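Local structure of endo-beta-mannanase (Opitutaceae bacterium TAV5, 7BOB) at residues Asp74-Met77 with Leu78-Leu82; Leu82-Leu85 with Asp86-Glu90; Ala134-Ile137 with Thr138-Lys142. The protein probably hydrolyses beta-1,4-linked mannosides, releasing mannose from chain ends as an exo-acting mannosidase of glycoside hydrolase family 5. One frame throughout, in Å; residues are numbered along the deposited sequence.

Interaction 1. Residues Asp74-Met77 with Leu78-Leu82; sequences DATM and LSRLL
The methyl of Thr-76 sits over the guanidinium of Arg-80, one helical turn further on. Its CG2 lies 3.4 Å above the guanidinium plane, over the centre, and is 3.5 Å from Arg-80 CZ. An arginine chain extended from CG to NE (chi2 166°, chi3 -176°) lays the group alongside Thr-76, both side chains pointing the same way. Met-77 runs beside them too, its CE approaching Arg-80 NH1 obliquely at 3.9 Å. The same NH1 is hydrogen-bonded to Trp-34 O, outside the two segments, which fixes the guanidinium.

The buried residues are Met-77 and Leu-81, which turn to Phe-66 of helix 63-66 and Trp-34 of helix 33-36. Leu-78, only partly exposed, rests its CG 3.4 Å from Asp-74 O. On the solvent side Thr-76 packs on Arg-80 as described, whereas Ala-75 and Ser-79 meet through a polar bond. Ser-79 turns its OG back along the helix (chi1 -55°), and the hydroxyl donates to Ala-75 O at 2.9 Å. That oxygen also accepts from Ser-79 N at 3.0 Å, the two donors arriving from opposite faces of the carbonyl plane.

Asp-74 is the N-cap of helix 75-89. Met-77 N reaches Asp-74 OD1 at 3.2 Å from above the carboxylate plane, while Thr-76 N, 2.8 Å from the same Asp-74 OD1, makes only a weak bond. The cap thus takes up N-H groups that the first turn cannot bond itself, and a carboxylate at this end would probably be stabilised by the positive pole of the helix.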
# COMPACT_ATOMS: atom_id res chain seq x y z
N ASP A 74 -20.15 3.37 37.82
CA ASP A 74 -21.14 4.40 38.12
C ASP A 74 -22.43 3.77 38.64
O ASP A 74 -23.12 3.04 37.92
CB ASP A 74 -21.41 5.26 36.89
CG ASP A 74 -22.21 6.52 37.21
OD1 ASP A 74 -23.28 6.39 37.82
OD2 ASP A 74 -21.80 7.64 36.83
N ALA A 75 -22.77 4.08 39.89
CA ALA A 75 -23.96 3.48 40.50
C ALA A 75 -25.24 3.98 39.84
O ALA A 75 -26.22 3.23 39.78
CB ALA A 75 -23.98 3.76 42.01
N THR A 76 -25.28 5.22 39.36
CA THR A 76 -26.49 5.68 38.69
C THR A 76 -26.75 4.87 37.42
O THR A 76 -27.90 4.49 37.14
CB THR A 76 -26.38 7.16 38.34
OG1 THR A 76 -26.16 7.91 39.54
CG2 THR A 76 -27.67 7.65 37.67
N MET A 77 -25.70 4.58 36.64
CA MET A 77 -25.89 3.83 35.41
C MET A 77 -26.32 2.40 35.70
O MET A 77 -27.22 1.87 35.03
CB MET A 77 -24.61 3.84 34.57
CG MET A 77 -24.08 5.24 34.28
SD MET A 77 -25.29 6.28 33.44
CE MET A 77 -24.70 7.92 33.93
N LEU A 78 -25.69 1.76 36.69
CA LEU A 78 -26.11 0.42 37.09
C LEU A 78 -27.56 0.41 37.56
O LEU A 78 -28.26 -0.59 37.37
CB LEU A 78 -25.20 -0.12 38.19
CG LEU A 78 -23.77 -0.32 37.68
CD1 LEU A 78 -22.73 -0.33 38.80
CD2 LEU A 78 -23.68 -1.60 36.83
N SER A 79 -28.05 1.51 38.13
CA SER A 79 -29.45 1.47 38.55
C SER A 79 -30.37 1.65 37.35
O SER A 79 -31.45 1.05 37.29
CB SER A 79 -29.74 2.55 39.59
OG SER A 79 -28.83 2.37 40.65
N ARG A 80 -29.94 2.47 36.39
CA ARG A 80 -30.69 2.58 35.15
C ARG A 80 -30.67 1.26 34.38
O ARG A 80 -31.70 0.85 33.81
CB ARG A 80 -30.12 3.73 34.33
CG ARG A 80 -30.48 5.04 34.96
CD ARG A 80 -29.68 6.19 34.39
NE ARG A 80 -30.01 7.42 35.10
CZ ARG A 80 -29.46 8.61 34.87
NH1 ARG A 80 -28.51 8.75 33.94
NH2 ARG A 80 -29.85 9.66 35.58
N LEU A 81 -29.54 0.55 34.38
CA LEU A 81 -29.51 -0.78 33.77
C LEU A 81 -30.58 -1.67 34.38
O LEU A 81 -31.37 -2.31 33.66
CB LEU A 81 -28.12 -1.41 33.92
CG LEU A 81 -27.87 -2.80 33.28
CD1 LEU A 81 -28.40 -2.90 31.86
CD2 LEU A 81 -26.39 -3.20 33.32
N LEU A 82 -30.65 -1.72 35.72
CA LEU A 82 -31.63 -2.60 36.34
C LEU A 82 -33.05 -2.16 36.00
O LEU A 82 -33.92 -3.01 35.76
CB LEU A 82 -31.41 -2.70 37.86
CG LEU A 82 -32.36 -3.72 38.54
CD1 LEU A 82 -31.66 -4.58 39.62
CD2 LEU A 82 -33.65 -3.10 39.12

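Interaction 2. Residues Leu82-Leu85 with Asp86-Glu90; sequences LRLL and DACGE
The flat groups that meet between Leu-82-Leu-85 and Asp-86-Glu-90 are peptide carbonyls, and side-chain carbons crowd two of their oxygens. Asp-86 CB comes within 3.3 Å of Leu-82 O, which also accepts from Asp-86 N at 3.0 Å. Ala-87 CB lies 3.4 Å from Arg-83 O, and the amide of Ala-87 bonds to that same oxygen. Cys-88 N to Leu-84 O, at 2.9 Å, and Gly-89 N to Leu-85 O, at 3.1 Å, continue the series. Leu-84 CD1 and Cys-88 SG, from one of these bonded pairs, make a distant apolar contact of 4.2 Å. The sulfur is set near Leu-84 by the first torsion of Cys-88, which puts SG beside its own backbone N, anti to the carbonyl carbon (chi1 -59°).

Helix 75-89 is the crossover of a beta-alpha-beta unit, joining parallel strands 56-62 and 94-101 of the (beta/alpha)8 barrel. Against the strand layer it sets apolar side chains: Leu-84 and Leu-85 pack on Phe-59 and Cys-88 on Val-57, both in strand 56-62. Ala-87 and Cys-88 also meet the adjacent helix 39-51 at Leu-46, where Phe-43 touches Ala-87 as well and Ile-42 takes Leu-84.

At the exposed side Arg-83 reaches away from the turn to a salt bridge with Glu-39, and Leu-82 leans on Phe-144, which Leu-85 touches too.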
# COMPACT_ATOMS: atom_id res chain seq x y z
N LEU A 82 -30.65 -1.72 35.72
CA LEU A 82 -31.63 -2.60 36.34
C LEU A 82 -33.05 -2.16 36.00
O LEU A 82 -33.92 -3.01 35.76
CB LEU A 82 -31.41 -2.70 37.86
CG LEU A 82 -32.36 -3.72 38.54
CD1 LEU A 82 -31.66 -4.58 39.62
CD2 LEU A 82 -33.65 -3.10 39.12
N ARG A 83 -33.31 -0.85 35.93
CA ARG A 83 -34.65 -0.38 35.58
C ARG A 83 -35.03 -0.80 34.16
O ARG A 83 -36.17 -1.19 33.91
CB ARG A 83 -34.75 1.14 35.77
CG ARG A 83 -34.51 1.62 37.25
CD ARG A 83 -34.91 3.09 37.50
NE ARG A 83 -36.34 3.25 37.27
CZ ARG A 83 -37.13 4.12 37.91
NH1 ARG A 83 -36.64 4.94 38.83
NH2 ARG A 83 -38.43 4.16 37.61
N LEU A 84 -34.06 -0.76 33.23
CA LEU A 84 -34.32 -1.21 31.86
C LEU A 84 -34.61 -2.70 31.82
O LEU A 84 -35.61 -3.12 31.23
CB LEU A 84 -33.13 -0.87 30.95
CG LEU A 84 -33.26 -1.07 29.44
CD1 LEU A 84 -34.47 -0.35 28.89
CD2 LEU A 84 -31.97 -0.56 28.75
N LEU A 85 -33.75 -3.52 32.43
CA LEU A 85 -33.96 -4.97 32.43
C LEU A 85 -35.33 -5.31 32.97
O LEU A 85 -36.05 -6.15 32.40
CB LEU A 85 -32.89 -5.66 33.28
CG LEU A 85 -31.47 -5.52 32.73
CD1 LEU A 85 -30.43 -5.90 33.77
CD2 LEU A 85 -31.33 -6.38 31.46
N ASP A 86 -35.72 -4.64 34.05
CA ASP A 86 -37.03 -4.84 34.65
C ASP A 86 -38.15 -4.44 33.69
O ASP A 86 -39.09 -5.20 33.45
CB ASP A 86 -37.09 -4.01 35.93
CG ASP A 86 -38.11 -4.52 36.90
OD1 ASP A 86 -37.79 -5.49 37.63
OD2 ASP A 86 -39.21 -3.93 36.93
N ALA A 87 -38.03 -3.25 33.09
CA ALA A 87 -39.09 -2.78 32.21
C ALA A 87 -39.27 -3.67 30.98
O ALA A 87 -40.40 -3.84 30.51
CB ALA A 87 -38.80 -1.34 31.79
N CYS A 88 -38.17 -4.24 30.43
CA CYS A 88 -38.30 -5.17 29.30
C CYS A 88 -38.98 -6.46 29.72
O CYS A 88 -39.81 -7.00 28.98
CB CYS A 88 -36.94 -5.53 28.68
SG CYS A 88 -35.97 -4.16 28.04
N GLY A 89 -38.58 -7.01 30.87
CA GLY A 89 -39.23 -8.19 31.38
C GLY A 89 -40.74 -8.05 31.49
O GLY A 89 -41.49 -8.89 30.99
N GLU A 90 -41.20 -6.97 32.11
CA GLU A 90 -42.64 -6.78 32.28
C GLU A 90 -43.37 -6.56 30.97
O GLU A 90 -44.61 -6.51 30.98
CB GLU A 90 -42.95 -5.59 33.19
CG GLU A 90 -42.11 -5.50 34.44
CD GLU A 90 -42.66 -4.44 35.40
OE1 GLU A 90 -43.47 -3.60 34.93
OE2 GLU A 90 -42.30 -4.47 36.62

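Interaction 3. Residues Ala134-Ile137 with Thr138-Lys142; sequences ARTI and TTHLK
Thr-138 grips Ala-134 O with two donors. Its OG1 donates at 2.7 Å to Ala-134 O, and its backbone N reaches that oxygen of Ala-134 at 3.0 Å. The hydroxyl is tilted 34° from the carbonyl plane and the amide 24°, on opposite faces, so neither displaces the other. OG1 can fold back this far because it stands beside the backbone N, anti to the carbonyl carbon (chi1 -51°). With a valine here, the hydroxyl's place would go to a methyl, and Ala-134 O would probably be left with the amide of this turn alone. Thr-139 repeats the gesture more loosely, its OG1 making a weak bond to Arg-135 O at 3.2 Å.

The next residue turns a flat group back instead of a hydroxyl. The imidazole of His-140 sets an edge against Thr-136 O, which lies in the ring plane, 3.3 Å from His-140 CD2. On the inner side Leu-141 CG comes to 3.4 Å from Ile-137 O, while Ile-137 CG2 and Leu-141 CG touch at 4.3 Å.

These turns belong to helix 124-141, which follows strand 94-101 and precedes strand 151-154 as an outer helix of the (beta/alpha)8 barrel. The first shell is held in place from several directions: Ile-137 and Leu-141 pack on Leu-99 and Pro-97 of strand 94-101, and Ala-134 and Thr-138 on Ile-182 of helix 168-183. Arg-135, directed away from the turn, forms a salt bridge with Glu-184. Thr-136 uses the same kind of backward bond as Thr-138, from OG1 to Ala-132 O.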
# COMPACT_ATOMS: atom_id res chain seq x y z
N ALA A 134 -16.46 -7.07 32.45
CA ALA A 134 -17.41 -8.09 32.01
C ALA A 134 -18.03 -8.81 33.20
O ALA A 134 -19.24 -9.05 33.23
CB ALA A 134 -16.71 -9.10 31.09
N ARG A 135 -17.21 -9.16 34.19
CA ARG A 135 -17.74 -9.81 35.39
C ARG A 135 -18.70 -8.89 36.13
O ARG A 135 -19.76 -9.34 36.59
CB ARG A 135 -16.59 -10.26 36.29
CG ARG A 135 -17.09 -10.95 37.55
CD ARG A 135 -15.99 -11.71 38.28
NE ARG A 135 -14.89 -10.81 38.62
CZ ARG A 135 -13.69 -10.82 38.04
NH1 ARG A 135 -13.42 -11.69 37.07
NH2 ARG A 135 -12.76 -9.95 38.43
N THR A 136 -18.38 -7.60 36.21
CA THR A 136 -19.24 -6.66 36.93
C THR A 136 -20.61 -6.56 36.29
O THR A 136 -21.64 -6.60 36.99
CB THR A 136 -18.60 -5.29 36.99
OG1 THR A 136 -17.34 -5.38 37.67
CG2 THR A 136 -19.53 -4.34 37.72
N ILE A 137 -20.67 -6.35 34.98
CA ILE A 137 -21.96 -6.22 34.32
C ILE A 137 -22.75 -7.52 34.45
O ILE A 137 -23.93 -7.51 34.82
CB ILE A 137 -21.81 -5.80 32.85
CG1 ILE A 137 -20.99 -4.51 32.74
CG2 ILE A 137 -23.18 -5.63 32.22
CD1 ILE A 137 -21.61 -3.33 33.49
N THR A 138 -22.09 -8.65 34.19
CA THR A 138 -22.77 -9.94 34.32
C THR A 138 -23.36 -10.11 35.72
O THR A 138 -24.47 -10.62 35.87
CB THR A 138 -21.81 -11.09 34.01
OG1 THR A 138 -21.17 -10.85 32.74
CG2 THR A 138 -22.55 -12.41 33.92
N THR A 139 -22.64 -9.66 36.75
CA THR A 139 -23.18 -9.67 38.10
C THR A 139 -24.53 -8.96 38.14
O THR A 139 -25.49 -9.48 38.71
CB THR A 139 -22.19 -9.03 39.07
OG1 THR A 139 -21.19 -9.98 39.42
CG2 THR A 139 -22.90 -8.58 40.34
N HIS A 140 -24.64 -7.80 37.50
CA HIS A 140 -25.90 -7.06 37.52
C HIS A 140 -26.96 -7.63 36.59
O HIS A 140 -28.12 -7.23 36.71
CB HIS A 140 -25.65 -5.60 37.18
CG HIS A 140 -25.01 -4.85 38.30
ND1 HIS A 140 -25.73 -4.05 39.16
CD2 HIS A 140 -23.73 -4.82 38.73
CE1 HIS A 140 -24.92 -3.54 40.06
NE2 HIS A 140 -23.70 -3.99 39.82
N LEU A 141 -26.59 -8.53 35.68
CA LEU A 141 -27.57 -9.23 34.86
C LEU A 141 -28.07 -10.50 35.52
O LEU A 141 -29.13 -11.01 35.12
CB LEU A 141 -26.98 -9.60 33.50
CG LEU A 141 -26.35 -8.49 32.65
CD1 LEU A 141 -25.61 -9.13 31.48
CD2 LEU A 141 -27.43 -7.57 32.14
N LYS A 142 -27.30 -11.06 36.45
CA LYS A 142 -27.66 -12.34 37.06
C LYS A 142 -29.09 -12.39 37.58
O LYS A 142 -29.76 -13.41 37.34
CB LYS A 142 -26.67 -12.69 38.18
CG LYS A 142 -26.84 -14.11 38.71
CD LYS A 142 -25.74 -14.52 39.68
CE LYS A 142 -25.90 -15.97 40.12
NZ LYS A 142 -25.14 -16.28 41.36

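Interactions 1 and 2 are successive parts of helix 75-89 and share Leu-82, whereas interaction 3 lies on the neighbouring barrel helix 124-141. All three are partly buried, but interaction 1, at the capped start of its helix, has the fewest buried residues; it combines a carboxylate cap and a hydroxyl on backbone groups with a guanidinium packed against Thr-76. Interaction 2 relies on backbone bonds and an apolar inner face; interaction 3 has as many buried residues and fewer exposed ones, and adds threonine hydroxyls. The two helices meet directly: Leu-78 CD2 is 3.7 Å from His-140 CD2, and Leu-85 CD1 is 3.8 Å from Leu-141 CD2, so interaction 3 contacts both parts of helix 75-89.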